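Local structure of caspase-3 (Porites astreoides, 6WI4) at residues Ala129-Glu134 and Tyr151-Gly156; Ala195-Tyr200 and Lys212-Ser217. The protein probably acts as an apoptotic cysteine protease, cleaving protein substrates after aspartate as caspases of its type do. All coordinates share one frame; numbering follows the deposited sequence.

Contact 1 of 2, residues Ala129-Glu134 and Tyr151-Gly156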
# COMPACT_ATOMS: atom_id res chain seq x y z
N ALA A 129 4.52 3.39 5.22
CA ALA A 129 4.41 3.96 6.55
C ALA A 129 5.37 3.22 7.47
O ALA A 129 5.70 2.05 7.23
CB ALA A 129 2.98 3.87 7.10
N CYS A 130 5.82 3.90 8.51
CA CYS A 130 6.62 3.19 9.49
C CYS A 130 5.77 2.17 10.22
O CYS A 130 4.55 2.31 10.34
CB CYS A 130 7.26 4.18 10.46
SG CYS A 130 8.59 5.11 9.72
N GLN A 131 6.43 1.11 10.70
CA GLN A 131 5.77 0.05 11.45
C GLN A 131 6.39 -0.09 12.83
O GLN A 131 6.30 -1.15 13.46
CB GLN A 131 5.82 -1.27 10.66
CG GLN A 131 5.01 -1.20 9.36
CD GLN A 131 5.19 -2.40 8.44
OE1 GLN A 131 5.45 -2.24 7.24
NE2 GLN A 131 5.03 -3.61 8.97
N GLY A 132 7.01 0.97 13.32
CA GLY A 132 7.81 0.92 14.52
C GLY A 132 8.89 1.99 14.45
O GLY A 132 8.87 2.86 13.59
N HIS A 133 9.84 1.89 15.38
CA HIS A 133 10.86 2.92 15.47
C HIS A 133 12.26 2.34 15.64
O HIS A 133 13.12 2.97 16.28
CB HIS A 133 10.56 3.89 16.62
CG HIS A 133 10.33 3.20 17.92
ND1 HIS A 133 9.06 3.02 18.45
CD2 HIS A 133 11.19 2.64 18.80
CE1 HIS A 133 9.16 2.38 19.60
NE2 HIS A 133 10.44 2.13 19.84
N GLU A 134 12.52 1.15 15.09
CA GLU A 134 13.86 0.58 15.05
C GLU A 134 14.44 0.68 13.64
O GLU A 134 13.72 0.57 12.64
CB GLU A 134 13.85 -0.89 15.49
CG GLU A 134 13.29 -1.13 16.88
CD GLU A 134 14.17 -0.56 17.97
OE1 GLU A 134 15.40 -0.49 17.77
OE2 GLU A 134 13.63 -0.17 19.03
N TYR A 151 3.25 -4.51 2.66
CA TYR A 151 3.82 -3.57 3.61
C TYR A 151 5.22 -3.14 3.18
O TYR A 151 6.02 -3.96 2.75
CB TYR A 151 3.93 -4.23 4.99
CG TYR A 151 2.65 -4.33 5.76
CD1 TYR A 151 2.24 -3.30 6.60
CD2 TYR A 151 1.89 -5.49 5.71
CE1 TYR A 151 1.09 -3.41 7.36
CE2 TYR A 151 0.73 -5.61 6.47
CZ TYR A 151 0.34 -4.56 7.29
OH TYR A 151 -0.81 -4.66 8.04
N SER A 152 5.53 -1.85 3.38
CA SER A 152 6.83 -1.33 2.96
C SER A 152 7.99 -1.88 3.81
O SER A 152 9.12 -1.94 3.31
CB SER A 152 6.84 0.20 3.01
OG SER A 152 6.73 0.71 4.34
N THR A 153 7.75 -2.27 5.06
CA THR A 153 8.83 -2.66 5.96
C THR A 153 8.37 -3.87 6.78
O THR A 153 7.47 -4.61 6.37
CB THR A 153 9.32 -1.45 6.78
OG1 THR A 153 10.54 -1.80 7.45
CG2 THR A 153 8.29 -0.96 7.81
N VAL A 154 9.04 -4.11 7.91
CA VAL A 154 8.81 -5.27 8.77
C VAL A 154 8.24 -4.76 10.08
O VAL A 154 8.61 -3.66 10.53
CB VAL A 154 10.12 -6.05 8.97
CG1 VAL A 154 10.01 -7.07 10.12
CG2 VAL A 154 10.53 -6.72 7.69
N PRO A 155 7.32 -5.48 10.73
CA PRO A 155 6.79 -5.01 12.01
C PRO A 155 7.89 -4.67 12.99
O PRO A 155 8.84 -5.45 13.20
CB PRO A 155 5.94 -6.20 12.49
CG PRO A 155 5.45 -6.80 11.23
CD PRO A 155 6.60 -6.68 10.25
N GLY A 156 7.78 -3.48 13.58
CA GLY A 156 8.73 -2.98 14.56
C GLY A 156 9.73 -1.98 14.02
O GLY A 156 10.50 -1.41 14.81
O HOH W 1 4.63 -0.11 5.82
O HOH W 2 9.56 -0.38 17.25
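Gln131 reaches across to Tyr151, Thr153 and Pro155 from the last four residues of the caspase QACXG motif, Ala129-Cys130-Gln131-Gly132, whose cysteine is the family's nucleophile. In keeping with this, Cys130 turns from the contact and packs on an acidic side chain of the bound peptide. Beyond CG the Gln131 chain is extended (chi2 171°), which carries CD over to the loop after strand 147-151. There it crosses the Tyr151 side chain at about a right angle, amide and ring planes 46° apart, with Gln131 CD 3.6 Å from Tyr151 CD1. It runs past Thr153 in the opposite direction, and methyl CG2 of Thr153 packs against its CG and CD. Glutamine suits this buried place, probably because its long chain brings an uncharged acceptor to Thr153 N, which donates to Gln131 OE1 at 3.2 Å, tilted 34° from the carbonyl plane. A water lies 2.7 Å from Gln131 OE1 and within bonding distance of Ala129 O and Ser152 OG, itself bonded to Ser159; acceptors outnumber its protons, so these bonds are probably shared. NE2 lies beside Pro155.

Farther along, Gly156 N donates to Gln131 O at 2.8 Å. Gly132 and Gly156 come within 4.0 Å, CA to CA, and both adopt backbone angles that call for glycine. The last clasp is Glu134 N to Gly156 O, 3.3 Å, in the carbonyl plane on a lone pair.

Contact 2 of 2, residues Ala195-Tyr200 and Lys212-Ser217; sequences AMVSTY and KRQVSS
At the foot of the loop that follows helix 186-197, Arg213 reaches the turn just beyond the helix, at the carbonyls of Ser198 and Tyr200. Bends at chi2 (-63°) and chi3 bring CD and NE round toward Tyr200, and the guanidinium meets both oxygens with its edge. Arg213 NE donates to Tyr200 O at 2.9 Å, a fairly straight bond (153° at the hydrogen). Arg213 NH1 lies equally near Ser198 O, but its angle of 115° makes that bond weak. Arginine suits the spot because its edge offers several N-H groups to carbonyls of the turn beyond the helix.

The stop of the helix is itself well defined: Met196 O accepts from both Thr199 N and Thr199 OG1, the hydroxyl at 2.8 Å and on a lone pair, while Val197 to Tyr200 form a type I turn. In the caspase fold, the residues between these two segments probably correspond to the loop called L4 in relatives, where it borders the substrate groove, so the contact joins the two ends of that loop. Tyr200 turns its ring away to stack on Trp168.

Nonpolar contact is made by Val197, whose CG1 packs 3.8 Å from Gln214 CG, the two side chains crossing obliquely, while the buried amide of Gln214 is satisfied by Ser152 and Trp160. Ser198 CA approaches Gln214 O in a CA-H...O contact of 3.3 Å. Between the backbones a water accepts from Gln214 N and lies 2.7 Å from Tyr200 O and 2.9 Å from Val197 O.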
# COMPACT_ATOMS: atom_id res chain seq x y z
N ALA A 195 13.33 -8.00 -2.90
CA ALA A 195 14.72 -8.17 -3.30
C ALA A 195 15.37 -6.82 -3.58
O ALA A 195 16.53 -6.60 -3.21
CB ALA A 195 14.81 -9.07 -4.53
N MET A 196 14.63 -5.91 -4.20
CA MET A 196 15.14 -4.58 -4.51
C MET A 196 15.25 -3.71 -3.26
O MET A 196 16.29 -3.07 -3.03
CB MET A 196 14.24 -3.94 -5.57
CG MET A 196 14.73 -2.62 -6.13
SD MET A 196 13.69 -2.16 -7.54
CE MET A 196 13.82 -3.60 -8.58
N VAL A 197 14.20 -3.68 -2.43
CA VAL A 197 14.25 -2.88 -1.21
C VAL A 197 15.41 -3.32 -0.33
O VAL A 197 16.06 -2.49 0.32
CB VAL A 197 12.90 -2.97 -0.46
CG1 VAL A 197 13.02 -2.39 0.93
CG2 VAL A 197 11.81 -2.24 -1.25
N SER A 198 15.70 -4.62 -0.30
CA SER A 198 16.73 -5.21 0.53
C SER A 198 18.15 -4.85 0.09
O SER A 198 19.10 -5.29 0.74
CB SER A 198 16.56 -6.73 0.56
OG SER A 198 15.40 -7.09 1.29
N THR A 199 18.31 -4.08 -0.99
CA THR A 199 19.64 -3.62 -1.39
C THR A 199 19.92 -2.17 -1.00
O THR A 199 21.09 -1.76 -1.03
CB THR A 199 19.85 -3.79 -2.90
OG1 THR A 199 18.98 -2.92 -3.63
CG2 THR A 199 19.58 -5.24 -3.32
N TYR A 200 18.90 -1.40 -0.64
CA TYR A 200 19.07 0.01 -0.31
C TYR A 200 19.84 0.18 1.00
O TYR A 200 19.72 -0.62 1.92
CB TYR A 200 17.72 0.71 -0.16
CG TYR A 200 17.00 1.18 -1.40
CD1 TYR A 200 16.14 0.35 -2.10
CD2 TYR A 200 17.12 2.50 -1.83
CE1 TYR A 200 15.46 0.79 -3.23
CE2 TYR A 200 16.45 2.96 -2.96
CZ TYR A 200 15.62 2.10 -3.65
OH TYR A 200 14.95 2.55 -4.76
N LYS A 212 21.46 2.48 7.04
CA LYS A 212 20.48 1.54 7.59
C LYS A 212 19.68 0.92 6.45
O LYS A 212 19.70 1.40 5.31
CB LYS A 212 19.56 2.21 8.60
CG LYS A 212 20.31 2.90 9.75
CD LYS A 212 21.17 1.91 10.54
CE LYS A 212 21.70 2.60 11.79
NZ LYS A 212 22.46 1.68 12.68
N ARG A 213 19.01 -0.18 6.76
CA ARG A 213 18.51 -1.10 5.74
C ARG A 213 16.99 -1.24 5.84
O ARG A 213 16.35 -0.70 6.75
CB ARG A 213 19.18 -2.47 5.88
CG ARG A 213 20.70 -2.38 6.10
CD ARG A 213 21.41 -1.75 4.91
NE ARG A 213 21.13 -2.49 3.69
CZ ARG A 213 21.69 -3.64 3.34
NH1 ARG A 213 21.32 -4.24 2.23
NH2 ARG A 213 22.63 -4.20 4.11
N GLN A 214 16.42 -2.00 4.90
CA GLN A 214 14.98 -2.24 4.91
C GLN A 214 14.67 -3.54 4.19
O GLN A 214 15.38 -3.96 3.27
CB GLN A 214 14.24 -1.08 4.25
CG GLN A 214 12.73 -1.09 4.44
CD GLN A 214 12.12 0.23 4.03
OE1 GLN A 214 12.66 1.29 4.34
NE2 GLN A 214 11.00 0.17 3.31
N VAL A 215 13.58 -4.18 4.63
CA VAL A 215 13.02 -5.40 4.06
C VAL A 215 11.53 -5.17 3.99
O VAL A 215 10.94 -4.73 4.99
CB VAL A 215 13.34 -6.62 4.95
CG1 VAL A 215 12.57 -7.84 4.53
CG2 VAL A 215 14.84 -6.90 4.96
N SER A 216 10.91 -5.42 2.84
CA SER A 216 9.45 -5.28 2.76
C SER A 216 8.81 -6.63 3.03
O SER A 216 9.46 -7.68 3.00
CB SER A 216 9.01 -4.72 1.41
OG SER A 216 9.48 -5.49 0.32
N SER A 217 7.51 -6.61 3.34
CA SER A 217 6.84 -7.84 3.74
C SER A 217 5.45 -7.89 3.14
O SER A 217 4.79 -6.86 3.00
CB SER A 217 6.78 -7.98 5.26
OG SER A 217 6.08 -6.90 5.86
O HOH W 3 17.96 -2.64 2.50

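How the contacts relate
Both contacts are partly buried, their centres about 12 Å apart on the same side of the chain's centre, and contact 2 lies the farther out. Contact 1 joins loops beyond two neighbouring parallel strands, 123-128 and 147-151; contact 2 ties the end of helix 186-197 to the approach to strand 217-220. They meet where Gln214 NE2 bonds to Ser152 O and Ser217 OG to Thr153 O, linking the loop 151-156 to the segment 212-217. In contact 1 a neutral, buried amide and glycine backbone do the work next to the bound peptide, whereas in contact 2 a charged, partly exposed guanidinium seeks carbonyls of the turn beyond the helix. Each holds a water, among side-chain and backbone oxygens in contact 1, among backbone groups alone in contact 2.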